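Local coordinates for protein 5-methylthioribose-1-phosphate isomerase (Saccharomyces cerevisiae, PDB 1W2W) that interconverts 5-methylthioribose 1-phosphate and 5-methylthioribulose 1-phosphate in the methionine salvage pathway, this chain being the N-terminal part of the enzyme, at residues A[37-42]-A[96-101]; A[46-51]-A[104-109]. One frame throughout, in Å; residues are numbered along the deposited sequence.

Interaction 1 (A[37-42]-A[96-101])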
loop_
_atom_site.group_PDB
_atom_site.type_symbol
_atom_site.label_atom_id
_atom_site.label_comp_id
_atom_site.label_asym_id
_atom_site.label_seq_id
_atom_site.Cartn_x
_atom_site.Cartn_y
_atom_site.Cartn_z
ATOM N N THR A 37 23.344 7.757 -25.833
ATOM C CA THR A 37 23.821 9.074 -25.429
ATOM C C THR A 37 23.417 9.408 -24.011
ATOM O O THR A 37 22.656 8.665 -23.372
ATOM C CB THR A 37 23.233 10.160 -26.337
ATOM O OG1 THR A 37 21.835 10.312 -26.035
ATOM C CG2 THR A 37 23.280 9.713 -27.796
ATOM N N ILE A 38 23.915 10.545 -23.537
ATOM C CA ILE A 38 23.567 11.003 -22.199
ATOM C C ILE A 38 22.082 11.341 -22.126
ATOM O O ILE A 38 21.461 11.233 -21.062
ATOM C CB ILE A 38 24.479 12.165 -21.772
ATOM C CG1 ILE A 38 25.895 11.611 -21.546
ATOM C CG2 ILE A 38 23.985 12.798 -20.470
ATOM C CD1 ILE A 38 26.974 12.677 -21.368
ATOM N N ASP A 39 21.488 11.719 -23.255
ATOM C CA ASP A 39 20.047 11.972 -23.236
ATOM C C ASP A 39 19.285 10.697 -22.918
ATOM O O ASP A 39 18.246 10.760 -22.265
ATOM C CB ASP A 39 19.526 12.547 -24.557
ATOM C CG ASP A 39 20.124 13.888 -24.876
ATOM O OD1 ASP A 39 19.856 14.849 -24.122
ATOM O OD2 ASP A 39 20.882 14.064 -25.846
ATOM N N ASP A 40 19.789 9.555 -23.388
ATOM C CA ASP A 40 19.128 8.274 -23.142
ATOM C C ASP A 40 19.262 7.900 -21.668
ATOM O O ASP A 40 18.302 7.453 -21.046
ATOM C CB ASP A 40 19.745 7.170 -23.995
ATOM C CG ASP A 40 19.524 7.387 -25.482
ATOM O OD1 ASP A 40 18.523 8.049 -25.859
ATOM O OD2 ASP A 40 20.307 6.927 -26.340
ATOM N N GLY A 41 20.463 8.084 -21.133
ATOM C CA GLY A 41 20.725 7.855 -19.725
ATOM C C GLY A 41 19.804 8.704 -18.870
ATOM O O GLY A 41 19.158 8.202 -17.949
ATOM N N TYR A 42 19.727 9.994 -19.187
ATOM C CA TYR A 42 18.854 10.900 -18.445
ATOM C C TYR A 42 17.416 10.417 -18.549
ATOM O O TYR A 42 16.696 10.381 -17.552
ATOM C CB TYR A 42 18.950 12.323 -19.016
ATOM C CG TYR A 42 17.990 13.305 -18.383
ATOM C CD1 TYR A 42 18.374 14.078 -17.296
ATOM C CD2 TYR A 42 16.701 13.461 -18.878
ATOM C CE1 TYR A 42 17.497 14.988 -16.715
ATOM C CE2 TYR A 42 15.820 14.362 -18.310
ATOM C CZ TYR A 42 16.224 15.120 -17.227
ATOM O OH TYR A 42 15.349 16.018 -16.660
ATOM N N ASN A 96 30.937 18.572 -19.671
ATOM C CA ASN A 96 30.634 18.900 -18.281
ATOM C C ASN A 96 29.205 19.376 -18.090
ATOM O O ASN A 96 28.551 19.024 -17.110
ATOM C CB ASN A 96 31.637 19.896 -17.696
ATOM C CG ASN A 96 32.914 19.218 -17.246
ATOM O OD1 ASN A 96 32.874 18.173 -16.587
ATOM N ND2 ASN A 96 34.052 19.797 -17.607
ATOM N N LYS A 97 28.714 20.160 -19.040
ATOM C CA LYS A 97 27.332 20.626 -19.003
ATOM C C LYS A 97 26.377 19.433 -19.092
ATOM O O LYS A 97 25.369 19.373 -18.387
ATOM C CB LYS A 97 27.091 21.609 -20.150
ATOM C CG LYS A 97 25.691 22.207 -20.228
ATOM C CD LYS A 97 25.682 23.371 -21.229
ATOM C CE LYS A 97 25.172 22.948 -22.598
ATOM N NZ LYS A 97 23.764 23.424 -22.784
ATOM N N ARG A 98 26.705 18.478 -19.952
ATOM C CA ARG A 98 25.853 17.307 -20.120
ATOM C C ARG A 98 25.923 16.363 -18.913
ATOM O O ARG A 98 24.927 15.711 -18.575
ATOM C CB ARG A 98 26.152 16.606 -21.449
ATOM C CG ARG A 98 25.570 17.397 -22.616
ATOM C CD ARG A 98 25.970 16.891 -23.974
ATOM N NE ARG A 98 25.309 15.630 -24.311
ATOM C CZ ARG A 98 24.017 15.501 -24.557
ATOM N NH1 ARG A 98 23.211 16.557 -24.505
ATOM N NH2 ARG A 98 23.527 14.312 -24.869
ATOM N N LEU A 99 27.079 16.312 -18.253
ATOM C CA LEU A 99 27.180 15.630 -16.957
ATOM C C LEU A 99 26.319 16.264 -15.870
ATOM O O LEU A 99 25.681 15.560 -15.083
ATOM C CB LEU A 99 28.640 15.490 -16.508
ATOM C CG LEU A 99 29.567 14.671 -17.406
ATOM C CD1 LEU A 99 31.015 14.839 -16.942
ATOM C CD2 LEU A 99 29.159 13.191 -17.389
ATOM N N ASP A 100 26.288 17.591 -15.820
ATOM C CA ASP A 100 25.360 18.291 -14.935
ATOM C C ASP A 100 23.887 18.025 -15.260
ATOM O O ASP A 100 23.064 17.883 -14.356
ATOM C CB ASP A 100 25.657 19.802 -14.896
ATOM C CG ASP A 100 27.055 20.116 -14.369
ATOM O OD1 ASP A 100 27.698 19.234 -13.755
ATOM O OD2 ASP A 100 27.602 21.232 -14.528
ATOM N N PHE A 101 23.554 17.956 -16.548
ATOM C CA PHE A 101 22.200 17.600 -16.979
ATOM C C PHE A 101 21.850 16.205 -16.446
ATOM O O PHE A 101 20.800 16.008 -15.811
ATOM C CB PHE A 101 22.133 17.654 -18.510
ATOM C CG PHE A 101 20.842 17.158 -19.097
ATOM C CD1 PHE A 101 19.629 17.723 -18.730
ATOM C CD2 PHE A 101 20.852 16.125 -20.019
ATOM C CE1 PHE A 101 18.441 17.263 -19.275
ATOM C CE2 PHE A 101 19.665 15.662 -20.572
ATOM C CZ PHE A 101 18.461 16.234 -20.200
#
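Ile38 faces Arg98 with CA atoms 7.0 Å apart and Tyr42 faces Phe101 with CA atoms 7.6 Å apart, as the short segments of two nearly parallel helices, 38-42 and 96-101, run side by side with 13° between their axes and 10.1 Å at closest approach. At Tyr42 and Phe101 the rings form an offset stack, with planes 16° apart and centroids separated by 4.0 Å. Phe101 CZ sits over the centre of the Tyr42 ring, 3.4 Å above its plane, whereas Tyr42 CD1 lies over the Phe101 ring displaced toward its rim. Tyr42 CG is anti to the backbone N (chi1 175°), which carries the start of the ring out toward helix 88-103. An alanine in place of Tyr42 would strip the stacked ring from Phe101 and would probably leave the phenyl group freer to turn, with CB alone still near its rim. One turn earlier, Arg98 NH2 gives a nearly straight hydrogen bond of 2.8 Å to Asp39 OD2, part of a salt bridge. The acceptor lies close to the guanidinium plane, but the donor stands well above the carboxylate plane. The other oxygen, Asp39 OD1, approaches Phe101 CE2 at 3.6 Å. Ile38 packs against Arg98, its CG2 3.6 Å from Arg98 O and its CD1 near Arg98 CB. Thr37 and Asp40 form a capping box at the start of helix 38-46: Thr37 OG1 accepts weak bonds from Asp39 N and Asp40 N, and Thr37 N donates in return to Asp40 OD2. The Arg98 guanidinium is shared: NE forms a salt bridge with Glu67 of helix 53-73, its stronger partner, whose carboxylate also accepts from Ile38 N. That helix packs against both segments, with Ile38 on Ser63 and Leu99 on Val64, while helix 111-124 meets helix 88-103 through Leu99 and Lys120.

Interaction 2 (A[46-51]-A[104-109]); sequences KSMQVR and SSRPTA. With SO4 (sulfate ion), chain I.
Met48 and Arg106 meet where a Schellman motif closes helix 38-46: Met48, with a positive phi of 68°, turns the chain into the loop leading to helix 53-73. Modelled as selenomethionine, it crosses Arg106 at about a right angle, and Met48 SE stands 3.8 Å above the centre of the Arg106 guanidinium. On this tightly packed, buried side a sulfate ion, probably from the crystallisation liquor, lies at the guanidinium edge while Met48 covers one face. Arg106 NH2 donates to sulfate O2 at 2.9 Å in a nearly straight bond, and Arg106 NH1 to O1 at 3.0 Å. From the other segment, Arg51 NE reaches sulfate O3 at 2.9 Å, so the anion, which Gly52 N also bonds, bridges two arginines whose like charges it is likely to offset. Arg51 also touches Cys181, the predicted transition-state stabiliser, and the anion position is consistent with a site for the substrate phosphate. Another protein chain borders this site and gives Arg106 NE an acidic partner in a salt bridge. The loose side is that of exposed Lys46, whose aliphatic chain merely lies beside a carbonyl, with Lys46 CD 3.3 Å from Ser105 O. Back on the buried side, where no direct hydrogen bond joins the segments, a water does so, donating to Val50 O at 2.6 Å and accepting from Arg106 NH1 at 2.9 Å.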
loop_
_atom_site.group_PDB
_atom_site.type_symbol
_atom_site.label_atom_id
_atom_site.label_comp_id
_atom_site.label_asym_id
_atom_site.label_seq_id
_atom_site.Cartn_x
_atom_site.Cartn_y
_atom_site.Cartn_z
ATOM N N LYS A 46 15.152 9.386 -15.351
ATOM C CA LYS A 46 14.113 10.312 -14.914
ATOM C C LYS A 46 12.741 9.633 -14.930
ATOM O O LYS A 46 11.932 9.833 -14.031
ATOM C CB LYS A 46 14.147 11.550 -15.802
ATOM C CG LYS A 46 12.987 12.499 -15.659
ATOM C CD LYS A 46 13.057 13.259 -14.356
ATOM C CE LYS A 46 12.117 14.475 -14.404
ATOM N NZ LYS A 46 12.114 15.180 -13.094
ATOM N N SER A 47 12.509 8.818 -15.950
ATOM C CA SER A 47 11.249 8.104 -16.107
ATOM C C SER A 47 11.180 6.822 -15.268
ATOM O O SER A 47 10.124 6.187 -15.194
ATOM C CB SER A 47 11.022 7.774 -17.587
ATOM O OG SER A 47 11.851 6.693 -17.988
HETATM N N MSE A 48 12.291 6.440 -14.640
HETATM C CA MSE A 48 12.323 5.227 -13.803
HETATM C C MSE A 48 12.176 3.932 -14.594
HETATM O O MSE A 48 11.711 2.895 -14.090
HETATM C CB MSE A 48 11.330 5.318 -12.646
HETATM C CG MSE A 48 11.681 6.448 -11.693
HETATM SE SE MSE A 48 10.533 6.534 -10.114
HETATM C CE MSE A 48 11.117 4.895 -9.151
ATOM N N GLN A 49 12.604 3.988 -15.849
ATOM C CA GLN A 49 12.753 2.782 -16.635
ATOM C C GLN A 49 13.943 1.985 -16.125
ATOM O O GLN A 49 13.893 0.762 -16.107
ATOM C CB GLN A 49 12.944 3.103 -18.113
ATOM C CG GLN A 49 11.690 3.632 -18.779
ATOM C CD GLN A 49 11.974 4.090 -20.188
ATOM O OE1 GLN A 49 12.708 5.056 -20.379
ATOM N NE2 GLN A 49 11.411 3.398 -21.176
ATOM N N VAL A 50 14.995 2.682 -15.705
ATOM C CA VAL A 50 16.010 2.089 -14.837
ATOM C C VAL A 50 15.838 2.753 -13.478
ATOM O O VAL A 50 15.700 3.980 -13.389
ATOM C CB VAL A 50 17.440 2.397 -15.355
ATOM C CG1 VAL A 50 18.488 1.833 -14.400
ATOM C CG2 VAL A 50 17.654 1.825 -16.754
ATOM N N ARG A 51 15.843 1.961 -12.408
ATOM C CA ARG A 51 15.841 2.555 -11.080
ATOM C C ARG A 51 16.564 1.625 -10.122
ATOM O O ARG A 51 17.066 0.575 -10.535
ATOM C CB ARG A 51 14.421 2.898 -10.604
ATOM C CG ARG A 51 13.310 1.930 -11.053
ATOM C CD ARG A 51 13.520 0.493 -10.580
ATOM N NE ARG A 51 13.737 0.448 -9.134
ATOM C CZ ARG A 51 14.289 -0.563 -8.472
ATOM N NH1 ARG A 51 14.691 -1.651 -9.116
ATOM N NH2 ARG A 51 14.436 -0.483 -7.148
ATOM N N SER A 104 20.997 15.916 -12.880
ATOM C CA SER A 104 19.692 16.463 -12.502
ATOM C C SER A 104 18.523 15.491 -12.672
ATOM O O SER A 104 17.412 15.785 -12.240
ATOM C CB SER A 104 19.390 17.752 -13.272
ATOM O OG SER A 104 19.063 17.485 -14.629
ATOM N N SER A 105 18.771 14.346 -13.304
ATOM C CA SER A 105 17.732 13.343 -13.541
ATOM C C SER A 105 16.877 13.019 -12.309
ATOM O O SER A 105 15.653 13.177 -12.335
ATOM C CB SER A 105 18.350 12.059 -14.112
ATOM O OG SER A 105 19.405 11.589 -13.280
ATOM N N ARG A 106 17.522 12.546 -11.245
ATOM C CA ARG A 106 16.842 12.200 -9.999
ATOM C C ARG A 106 17.807 12.491 -8.842
ATOM O O ARG A 106 18.928 11.997 -8.838
ATOM C CB ARG A 106 16.423 10.718 -9.997
ATOM C CG ARG A 106 15.165 10.388 -10.791
ATOM C CD ARG A 106 14.699 8.930 -10.630
ATOM N NE ARG A 106 14.072 8.738 -9.324
ATOM C CZ ARG A 106 13.981 7.565 -8.694
ATOM N NH1 ARG A 106 14.471 6.456 -9.251
ATOM N NH2 ARG A 106 13.392 7.512 -7.497
ATOM N N PRO A 107 17.398 13.319 -7.883
ATOM C CA PRO A 107 18.318 13.835 -6.858
ATOM C C PRO A 107 18.660 12.967 -5.642
ATOM O O PRO A 107 19.737 13.154 -5.088
ATOM C CB PRO A 107 17.596 15.079 -6.340
ATOM C CG PRO A 107 16.142 14.775 -6.535
ATOM C CD PRO A 107 16.034 13.858 -7.733
ATOM N N THR A 108 17.783 12.080 -5.193
ATOM C CA THR A 108 17.918 11.628 -3.814
ATOM C C THR A 108 19.005 10.575 -3.641
ATOM O O THR A 108 19.852 10.696 -2.755
ATOM C CB THR A 108 16.570 11.143 -3.256
ATOM O OG1 THR A 108 15.677 12.260 -3.235
ATOM C CG2 THR A 108 16.704 10.737 -1.787
ATOM N N ALA A 109 18.999 9.549 -4.479
ATOM C CA ALA A 109 20.084 8.574 -4.380
ATOM C C ALA A 109 21.415 9.199 -4.775
ATOM O O ALA A 109 21.515 9.861 -5.815
ATOM C CB ALA A 109 19.809 7.323 -5.238
HETATM S S SO4 I . 14.047 3.661 -6.671
HETATM O O1 SO4 I . 15.146 4.057 -7.558
HETATM O O2 SO4 I . 13.157 4.811 -6.503
HETATM O O3 SO4 I . 13.294 2.581 -7.280
HETATM O O4 SO4 I . 14.599 3.280 -5.377
HETATM O O HOH W 1 15.497 6.083 -11.900
#

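How the interactions relate
Interaction 1 pairs helix 38-46 with helix 88-103, and interaction 2 pairs the chain ends and loops that follow them. The two meet directly, since Tyr42 CE1 lies 3.6 Å from Ser105 CA. Interaction 1 is partly buried and is made within one chain, by a ring stack and a direct salt bridge. Interaction 2 is more deeply buried apart from its lysine, yet its direct contact area is smaller, 245 against 394 Å². Its arginines act through an anion and a water, close to a predicted catalytic cysteine and to another protein chain, whereas interaction 1 is remote from the annotated sites.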